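Local coordinates for protein transcriptional regulator, GntR family (PDB 3SXM) that probably represses transcription by binding DNA through a GntR-type winged helix, the chain here being its metal-binding FCD effector domain, crystallised without metal, at residues 29-43 and 57-69. The protein carries 3 engineered substitutions. Numbering follows the deposited sequence.
Sequences KIAGSEELLEIKGEI and DSDERLHKLFIRA. With BCT (bicarbonate ion), chain C.
Glu35 OE2 is gripped twice: Arg61 NE reaches it at 3.0 Å, and a water that also donates to Arg61 O gives it a second bond. Arg61 NH2 takes the other oxygen, Glu35 OE1, at 2.9 Å, so the guanidinium holds the carboxylate side-on with two nearly straight bonds. Both acceptors lie close to the guanidinium plane, yet the carboxylate is turned 50° from it and is met from above its own plane. A bend at chi2 (80°) swings the Glu35 carboxylate across to the arginine. Arg61 NH2 also makes a weak bond to Glu38 OE1, while Arg61 NH1 bonds Asp57 OD2 within its own helix at 3.1 Å and forms a longer salt bridge with Glu42 OE2. Ile39 CG1 covers one guanidinium face, and Arg61 sits as a knob among Glu35, Glu38, Ile39 and Glu42. Were Arg61 an alanine, the carboxylates of Glu35, Glu38, Glu42 and Asp57 would probably lose their shared countercharge, and the flank of Ile39 its cover. Deeper in, Ile39 CD1 rests 3.7 Å from Leu62 CA, and Leu65 CD2 lies against Leu36 CB. Ile30 CG1 presses on Ala69 CB at a tight 3.3 Å. Ser33 OG N-caps helix 34-44 through a weak bond from Leu36 N; Glu34 N and Glu35 N hold a bicarbonate ion, probably from the crystallisation liquor. Helix segments 34-43 and 57-68 run nearly antiparallel (157°) within the all-helical FCD domain; Leu36 and Ile43 lean on helix 96-111, Ile30 meets helix 5-25, and helix 51-68 carries Asp59 and His63, zinc ligands in the metal-loaded protein but empty here, facing away from helix 34-44.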
ATOM      1  N   LYS A  29       4.218  16.649  -5.918  1.00 17.66           N
ATOM      2  CA  LYS A  29       3.111  17.316  -5.251  1.00 15.68           C
ATOM      3  C   LYS A  29       3.420  17.579  -3.770  1.00 19.79           C
ATOM      4  O   LYS A  29       3.144  18.655  -3.236  1.00 18.69           O
ATOM      5  CB  LYS A  29       1.810  16.497  -5.385  1.00 18.99           C
ATOM      6  CG  LYS A  29       0.625  17.161  -4.738  1.00 22.59           C
ATOM      7  CD  LYS A  29      -0.692  16.651  -5.279  1.00 38.67           C
ATOM      8  CE  LYS A  29      -1.867  16.979  -4.365  1.00 56.71           C
ATOM      9  NZ  LYS A  29      -2.778  18.040  -4.880  1.00 77.40           N
ATOM     10  N   ILE A  30       3.978  16.578  -3.126  1.00 15.63           N
ATOM     11  CA  ILE A  30       4.376  16.717  -1.730  1.00 14.93           C
ATOM     12  C   ILE A  30       5.455  17.802  -1.595  1.00 14.16           C
ATOM     13  O   ILE A  30       5.337  18.726  -0.776  1.00 15.54           O
ATOM     14  CB  ILE A  30       4.822  15.370  -1.124  1.00 13.40           C
ATOM     15  CG1 ILE A  30       3.645  14.389  -1.081  1.00 13.02           C
ATOM     16  CG2 ILE A  30       5.431  15.619   0.233  1.00 13.93           C
ATOM     17  CD1 ILE A  30       4.075  12.954  -0.958  1.00 14.52           C
ATOM     18  N   ALA A  31       6.466  17.739  -2.435  1.00 13.89           N
ATOM     19  CA  ALA A  31       7.582  18.683  -2.383  1.00 14.72           C
ATOM     20  C   ALA A  31       7.151  20.107  -2.587  1.00 18.49           C
ATOM     21  O   ALA A  31       7.766  21.034  -2.037  1.00 20.21           O
ATOM     22  CB  ALA A  31       8.641  18.348  -3.402  1.00 16.46           C
ATOM     23  N   GLY A  32       6.127  20.311  -3.404  1.00 18.38           N
ATOM     24  CA  GLY A  32       5.695  21.672  -3.690  1.00 25.77           C
ATOM     25  C   GLY A  32       4.573  22.211  -2.797  1.00 22.50           C
ATOM     26  O   GLY A  32       4.118  23.369  -3.004  1.00 28.76           O
ATOM     27  N   SER A  33       4.150  21.435  -1.796  1.00 19.59           N
ATOM     28  CA  SER A  33       3.024  21.811  -0.965  1.00 18.91           C
ATOM     29  C   SER A  33       3.412  22.849   0.101  1.00 21.20           C
ATOM     30  O   SER A  33       4.528  22.817   0.653  1.00 22.16           O
ATOM     31  CB  SER A  33       2.399  20.617  -0.300  1.00 24.56           C
ATOM     32  OG  SER A  33       3.272  20.068   0.606  1.00 22.41           O
ATOM     33  N   GLU A  34       2.508  23.783   0.342  1.00 17.31           N
ATOM     34  CA  GLU A  34       2.717  24.796   1.384  1.00 17.80           C
ATOM     35  C   GLU A  34       2.697  24.106   2.725  1.00 19.37           C
ATOM     36  O   GLU A  34       3.479  24.515   3.636  1.00 21.87           O
ATOM     37  CB  GLU A  34       1.640  25.857   1.292  1.00 21.57           C
ATOM     38  CG  GLU A  34       1.723  26.649  -0.007  1.00 26.86           C
ATOM     39  CD  GLU A  34       0.647  27.721  -0.138  1.00 25.09           C
ATOM     40  OE1 GLU A  34      -0.269  27.777   0.712  1.00 37.68           O
ATOM     41  OE2 GLU A  34       0.746  28.523  -1.090  1.00 31.34           O
ATOM     42  N   GLU A  35       1.890  23.055   2.871  1.00 18.68           N
ATOM     43  CA  GLU A  35       1.773  22.375   4.161  1.00 22.45           C
ATOM     44  C   GLU A  35       3.124  21.819   4.572  1.00 20.79           C
ATOM     45  O   GLU A  35       3.497  21.915   5.739  1.00 20.45           O
ATOM     46  CB  GLU A  35       0.731  21.241   4.086  1.00 21.42           C
ATOM     47  CG  GLU A  35       0.709  20.201   5.249  1.00 26.06           C
ATOM     48  CD  GLU A  35      -0.019  20.711   6.465  1.00 41.35           C
ATOM     49  OE1 GLU A  35      -0.206  21.934   6.513  1.00 35.39           O
ATOM     50  OE2 GLU A  35      -0.403  19.914   7.367  1.00 27.38           O
ATOM     51  N   LEU A  36       3.881  21.279   3.641  1.00 16.80           N
ATOM     52  CA  LEU A  36       5.170  20.681   3.966  1.00 16.68           C
ATOM     53  C   LEU A  36       6.074  21.728   4.583  1.00 21.01           C
ATOM     54  O   LEU A  36       6.769  21.469   5.568  1.00 18.85           O
ATOM     55  CB  LEU A  36       5.824  20.115   2.717  1.00 17.24           C
ATOM     56  CG  LEU A  36       7.136  19.373   2.913  1.00 18.57           C
ATOM     57  CD1 LEU A  36       6.937  18.135   3.731  1.00 20.66           C
ATOM     58  CD2 LEU A  36       7.903  19.072   1.601  1.00 22.81           C
ATOM     59  N   LEU A  37       6.088  22.912   4.009  1.00 17.78           N
ATOM     60  CA  LEU A  37       6.897  23.989   4.543  1.00 18.77           C
ATOM     61  C   LEU A  37       6.415  24.536   5.887  1.00 21.12           C
ATOM     62  O   LEU A  37       7.234  24.916   6.742  1.00 21.62           O
ATOM     63  CB  LEU A  37       6.965  25.107   3.513  1.00 21.74           C
ATOM     64  CG  LEU A  37       7.598  24.744   2.179  1.00 28.86           C
ATOM     65  CD1 LEU A  37       7.611  25.971   1.300  1.00 26.82           C
ATOM     66  CD2 LEU A  37       9.041  24.266   2.380  1.00 39.30           C
ATOM     67  N   GLU A  38       5.110  24.594   6.093  1.00 19.56           N
ATOM     68  CA  GLU A  38       4.576  25.000   7.389  1.00 23.28           C
ATOM     69  C   GLU A  38       5.021  23.990   8.477  1.00 21.07           C
ATOM     70  O   GLU A  38       5.359  24.388   9.599  1.00 23.31           O
ATOM     71  CB  GLU A  38       3.060  25.009   7.382  1.00 26.89           C
ATOM     72  CG  GLU A  38       2.437  26.132   6.625  1.00 33.98           C
ATOM     73  CD  GLU A  38       0.926  26.124   6.741  1.00 44.78           C
ATOM     74  OE1 GLU A  38       0.401  25.573   7.741  1.00 47.73           O
ATOM     75  OE2 GLU A  38       0.273  26.683   5.835  1.00 65.90           O
ATOM     76  N   ILE A  39       5.041  22.726   8.133  1.00 18.61           N
ATOM     77  CA  ILE A  39       5.472  21.671   9.076  1.00 19.99           C
ATOM     78  C   ILE A  39       6.944  21.836   9.337  1.00 22.61           C
ATOM     79  O   ILE A  39       7.376  21.838  10.473  1.00 19.98           O
ATOM     80  CB  ILE A  39       5.199  20.282   8.548  1.00 19.51           C
ATOM     81  CG1 ILE A  39       3.673  20.032   8.446  1.00 22.43           C
ATOM     82  CG2 ILE A  39       5.868  19.230   9.402  1.00 20.62           C
ATOM     83  CD1 ILE A  39       3.318  18.794   7.622  1.00 21.20           C
ATOM     84  N   LYS A  40       7.732  22.034   8.285  1.00 18.34           N
ATOM     85  CA  LYS A  40       9.178  22.275   8.434  1.00 22.93           C
ATOM     86  C   LYS A  40       9.418  23.452   9.379  1.00 29.02           C
ATOM     87  O   LYS A  40      10.310  23.391  10.195  1.00 26.62           O
ATOM     88  CB  LYS A  40       9.808  22.599   7.078  1.00 22.14           C
ATOM     89  CG  LYS A  40      11.296  22.839   6.987  1.00 33.38           C
ATOM     90  CD  LYS A  40      11.608  23.423   5.594  1.00 40.32           C
ATOM     91  CE  LYS A  40      13.089  23.369   5.228  1.00 69.95           C
ATOM     92  NZ  LYS A  40      13.893  24.419   5.844  1.00 43.28           N
ATOM     93  N   GLY A  41       8.631  24.524   9.246  1.00 21.48           N
ATOM     94  CA  GLY A  41       8.783  25.704  10.041  1.00 23.10           C
ATOM     95  C   GLY A  41       8.543  25.434  11.509  1.00 26.83           C
ATOM     96  O   GLY A  41       9.244  25.978  12.385  1.00 31.11           O
ATOM     97  N   GLU A  42       7.540  24.615  11.753  1.00 24.41           N
ATOM     98  CA  GLU A  42       7.197  24.192  13.133  1.00 32.65           C
ATOM     99  C   GLU A  42       8.384  23.462  13.776  1.00 29.86           C
ATOM    100  O   GLU A  42       8.757  23.716  14.921  1.00 36.21           O
ATOM    101  CB  GLU A  42       6.018  23.233  13.057  1.00 35.02           C
ATOM    102  CG  GLU A  42       5.330  22.929  14.342  1.00 48.11           C
ATOM    103  CD  GLU A  42       3.914  22.496  14.065  1.00 57.53           C
ATOM    104  OE1 GLU A  42       3.733  21.324  13.671  1.00 60.97           O
ATOM    105  OE2 GLU A  42       3.000  23.345  14.177  1.00 66.44           O
ATOM    106  N   ILE A  43       8.961  22.536  13.018  1.00 24.82           N
ATOM    107  CA  ILE A  43      10.062  21.729  13.517  1.00 29.46           C
ATOM    108  C   ILE A  43      11.281  22.554  13.736  1.00 33.30           C
ATOM    109  O   ILE A  43      11.977  22.373  14.740  1.00 38.03           O
ATOM    110  CB  ILE A  43      10.334  20.567  12.519  1.00 23.88           C
ATOM    111  CG1 ILE A  43       9.212  19.533  12.588  1.00 29.65           C
ATOM    112  CG2 ILE A  43      11.691  19.924  12.821  1.00 34.61           C
ATOM    113  CD1 ILE A  43       9.301  18.448  11.525  1.00 30.71           C
ATOM    114  N   ASP A  57       1.756  17.511  16.896  0.52 46.63           N
ATOM    115  CA  ASP A  57       1.174  18.169  15.739  0.52 47.88           C
ATOM    116  C   ASP A  57       1.913  17.793  14.461  0.52 49.83           C
ATOM    117  O   ASP A  57       1.302  17.339  13.494  0.52 32.31           O
ATOM    118  CB  ASP A  57       1.200  19.688  15.925  0.52 39.70           C
ATOM    119  CG  ASP A  57       0.618  20.430  14.739  0.52 28.52           C
ATOM    120  OD1 ASP A  57      -0.440  21.074  14.899  0.52 47.22           O
ATOM    121  OD2 ASP A  57       1.217  20.369  13.645  0.52 46.60           O
ATOM    122  N   SER A  58       3.228  17.996  14.452  1.00 23.98           N
ATOM    123  CA  SER A  58       4.018  17.811  13.211  1.00 17.60           C
ATOM    124  C   SER A  58       3.985  16.394  12.677  1.00 21.10           C
ATOM    125  O   SER A  58       3.924  16.199  11.471  1.00 19.02           O
ATOM    126  CB  SER A  58       5.493  18.290  13.272  1.00 19.38           C
ATOM    127  OG  SER A  58       6.276  17.561  14.213  1.00 21.72           O
ATOM    128  N   ASP A  59       4.064  15.398  13.548  1.00 18.04           N
ATOM    129  CA  ASP A  59       4.179  14.017  13.096  1.00 15.09           C
ATOM    130  C   ASP A  59       2.888  13.639  12.365  1.00 18.21           C
ATOM    131  O   ASP A  59       2.944  13.162  11.231  1.00 17.48           O
ATOM    132  CB  ASP A  59       4.389  13.115  14.314  1.00 16.81           C
ATOM    133  CG  ASP A  59       4.267  11.651  13.946  1.00 25.38           C
ATOM    134  OD1 ASP A  59       5.132  11.168  13.228  1.00 23.69           O
ATOM    135  OD2 ASP A  59       3.266  10.998  14.299  1.00 30.54           O
ATOM    136  N   GLU A  60       1.737  13.882  12.976  1.00 19.02           N
ATOM    137  CA  GLU A  60       0.457  13.476  12.364  1.00 14.70           C
ATOM    138  C   GLU A  60       0.283  14.228  11.057  1.00 17.83           C
ATOM    139  O   GLU A  60      -0.042  13.637  10.009  1.00 15.92           O
ATOM    140  CB  GLU A  60      -0.700  13.728  13.300  1.00 16.38           C
ATOM    141  CG  GLU A  60      -2.046  13.535  12.655  1.00 18.39           C
ATOM    142  CD  GLU A  60      -3.225  13.659  13.580  1.00 27.61           C
ATOM    143  OE1 GLU A  60      -3.043  13.931  14.783  1.00 28.95           O
ATOM    144  OE2 GLU A  60      -4.359  13.461  13.104  1.00 24.78           O
ATOM    145  N   ARG A  61       0.568  15.521  11.063  1.00 17.16           N
ATOM    146  CA  ARG A  61       0.415  16.308   9.840  1.00 20.34           C
ATOM    147  C   ARG A  61       1.313  15.832   8.729  1.00 17.98           C
ATOM    148  O   ARG A  61       0.879  15.775   7.566  1.00 16.41           O
ATOM    149  CB  ARG A  61       0.660  17.814  10.092  1.00 20.87           C
ATOM    150  CG  ARG A  61      -0.394  18.472  10.837  1.00 21.38           C
ATOM    151  CD  ARG A  61       0.040  19.910  11.279  1.00 23.91           C
ATOM    152  NE  ARG A  61       0.152  20.808  10.136  1.00 28.59           N
ATOM    153  CZ  ARG A  61       0.616  22.047  10.237  1.00 37.48           C
ATOM    154  NH1 ARG A  61       1.092  22.489  11.393  1.00 34.08           N
ATOM    155  NH2 ARG A  61       0.651  22.824   9.174  1.00 30.98           N
ATOM    156  N   LEU A  62       2.557  15.491   9.027  1.00 17.29           N
ATOM    157  CA  LEU A  62       3.515  15.151   7.973  1.00 15.07           C
ATOM    158  C   LEU A  62       3.078  13.850   7.310  1.00 17.75           C
ATOM    159  O   LEU A  62       3.059  13.766   6.084  1.00 14.15           O
ATOM    160  CB  LEU A  62       4.928  15.030   8.570  1.00 14.37           C
ATOM    161  CG  LEU A  62       6.003  14.698   7.547  1.00 15.50           C
ATOM    162  CD1 LEU A  62       6.108  15.741   6.451  1.00 14.85           C
ATOM    163  CD2 LEU A  62       7.313  14.519   8.224  1.00 19.61           C
ATOM    164  N   HIS A  63       2.785  12.835   8.111  1.00 14.33           N
ATOM    165  CA  HIS A  63       2.472  11.515   7.546  1.00 11.29           C
ATOM    166  C   HIS A  63       1.119  11.546   6.851  1.00 14.44           C
ATOM    167  O   HIS A  63       0.989  10.944   5.755  1.00 12.88           O
ATOM    168  CB  HIS A  63       2.593  10.436   8.605  1.00 12.70           C
ATOM    169  CG  HIS A  63       3.998  10.268   9.076  1.00 14.71           C
ATOM    170  ND1 HIS A  63       4.917   9.430   8.474  1.00 15.01           N
ATOM    171  CD2 HIS A  63       4.675  10.907  10.069  1.00 16.70           C
ATOM    172  CE1 HIS A  63       6.090   9.560   9.066  1.00 15.57           C
ATOM    173  NE2 HIS A  63       5.949  10.444  10.040  1.00 14.20           N
ATOM    174  N   LYS A  64       0.141  12.250   7.384  1.00 15.83           N
ATOM    175  CA  LYS A  64      -1.149  12.440   6.673  1.00 12.03           C
ATOM    176  C   LYS A  64      -0.967  13.231   5.391  1.00 15.64           C
ATOM    177  O   LYS A  64      -1.741  12.969   4.454  1.00 14.68           O
ATOM    178  CB  LYS A  64      -2.205  13.072   7.561  1.00 16.57           C
ATOM    179  CG  LYS A  64      -2.722  12.077   8.556  1.00 18.46           C
ATOM    180  CD  LYS A  64      -3.822  12.630   9.401  1.00 23.47           C
ATOM    181  CE  LYS A  64      -4.584  11.505  10.117  1.00 24.49           C
ATOM    182  NZ  LYS A  64      -5.604  12.104  11.018  1.00 25.94           N
ATOM    183  N   LEU A  65      -0.007  14.164   5.307  1.00 14.23           N
ATOM    184  CA  LEU A  65       0.217  14.950   4.079  1.00 12.90           C
ATOM    185  C   LEU A  65       0.630  14.016   2.964  1.00 14.05           C
ATOM    186  O   LEU A  65       0.177  14.167   1.796  1.00 14.20           O
ATOM    187  CB  LEU A  65       1.340  16.023   4.293  1.00 15.81           C
ATOM    188  CG  LEU A  65       1.881  16.692   3.015  1.00 16.90           C
ATOM    189  CD1 LEU A  65       0.856  17.446   2.324  1.00 19.74           C
ATOM    190  CD2 LEU A  65       3.061  17.564   3.370  1.00 21.80           C
ATOM    191  N   PHE A  66       1.466  13.049   3.254  1.00 13.78           N
ATOM    192  CA  PHE A  66       1.988  12.150   2.190  1.00 12.84           C
ATOM    193  C   PHE A  66       0.775  11.460   1.570  1.00 14.58           C
ATOM    194  O   PHE A  66       0.652  11.344   0.345  1.00 13.60           O
ATOM    195  CB  PHE A  66       2.948  11.110   2.747  1.00 13.97           C
ATOM    196  CG  PHE A  66       4.230  11.681   3.342  1.00 14.10           C
ATOM    197  CD1 PHE A  66       4.727  12.912   2.981  1.00 13.16           C
ATOM    198  CD2 PHE A  66       4.902  10.956   4.312  1.00 17.78           C
ATOM    199  CE1 PHE A  66       5.908  13.432   3.557  1.00 14.80           C
ATOM    200  CE2 PHE A  66       6.088  11.482   4.859  1.00 16.90           C
ATOM    201  CZ  PHE A  66       6.552  12.679   4.464  1.00 15.49           C
ATOM    202  N   ILE A  67      -0.105  10.998   2.427  1.00 11.68           N
ATOM    203  CA  ILE A  67      -1.308  10.236   1.988  1.00 12.04           C
ATOM    204  C   ILE A  67      -2.247  11.164   1.211  1.00 12.13           C
ATOM    205  O   ILE A  67      -2.754  10.811   0.104  1.00 13.18           O
ATOM    206  CB  ILE A  67      -2.008   9.637   3.186  1.00 11.60           C
ATOM    207  CG1 ILE A  67      -1.106   8.623   3.894  1.00 12.80           C
ATOM    208  CG2 ILE A  67      -3.383   9.038   2.824  1.00 13.61           C
ATOM    209  CD1 ILE A  67      -0.855   7.315   3.153  1.00 13.72           C
ATOM    210  N   ARG A  68      -2.484  12.359   1.751  0.50 17.54           N
ATOM    211  CA  ARG A  68      -3.421  13.309   1.173  0.50  8.81           C
ATOM    212  C   ARG A  68      -2.997  13.734  -0.237  0.50 11.17           C
ATOM    213  O   ARG A  68      -3.858  13.949  -1.096  0.50 14.73           O
ATOM    214  CB  ARG A  68      -3.602  14.521   2.112  0.50 16.03           C
ATOM    215  CG  ARG A  68      -4.403  15.667   1.554  0.50 13.81           C
ATOM    216  CD  ARG A  68      -5.832  15.371   1.377  0.50 29.98           C
ATOM    217  NE  ARG A  68      -6.542  15.171   2.637  0.50 41.54           N
ATOM    218  CZ  ARG A  68      -7.852  14.985   2.721  0.50 24.81           C
ATOM    219  NH1 ARG A  68      -8.589  14.985   1.626  0.50 35.23           N
ATOM    220  NH2 ARG A  68      -8.422  14.815   3.900  0.50 34.27           N
ATOM    221  N   ALA A  69      -1.693  13.826  -0.492  1.00 12.89           N
ATOM    222  CA  ALA A  69      -1.148  14.298  -1.755  1.00 13.42           C
ATOM    223  C   ALA A  69      -1.530  13.352  -2.909  1.00 13.10           C
ATOM    224  O   ALA A  69      -1.490  13.762  -4.050  1.00 15.32           O
ATOM    225  CB  ALA A  69       0.401  14.471  -1.641  1.00 14.66           C
TER
HETATM  226  C   BCT C   1      -0.878  22.766  -0.242  1.00 18.34           C
HETATM  227  O1  BCT C   1      -0.087  23.423  -1.010  1.00 25.14           O
HETATM  228  O2  BCT C   1      -1.552  21.744  -0.872  1.00 44.46           O
HETATM  229  O3  BCT C   1      -0.479  22.388   1.037  1.00 26.44           O
HETATM  230  O   HOH W   1      -1.391  17.289   6.896  0.85 20.57           O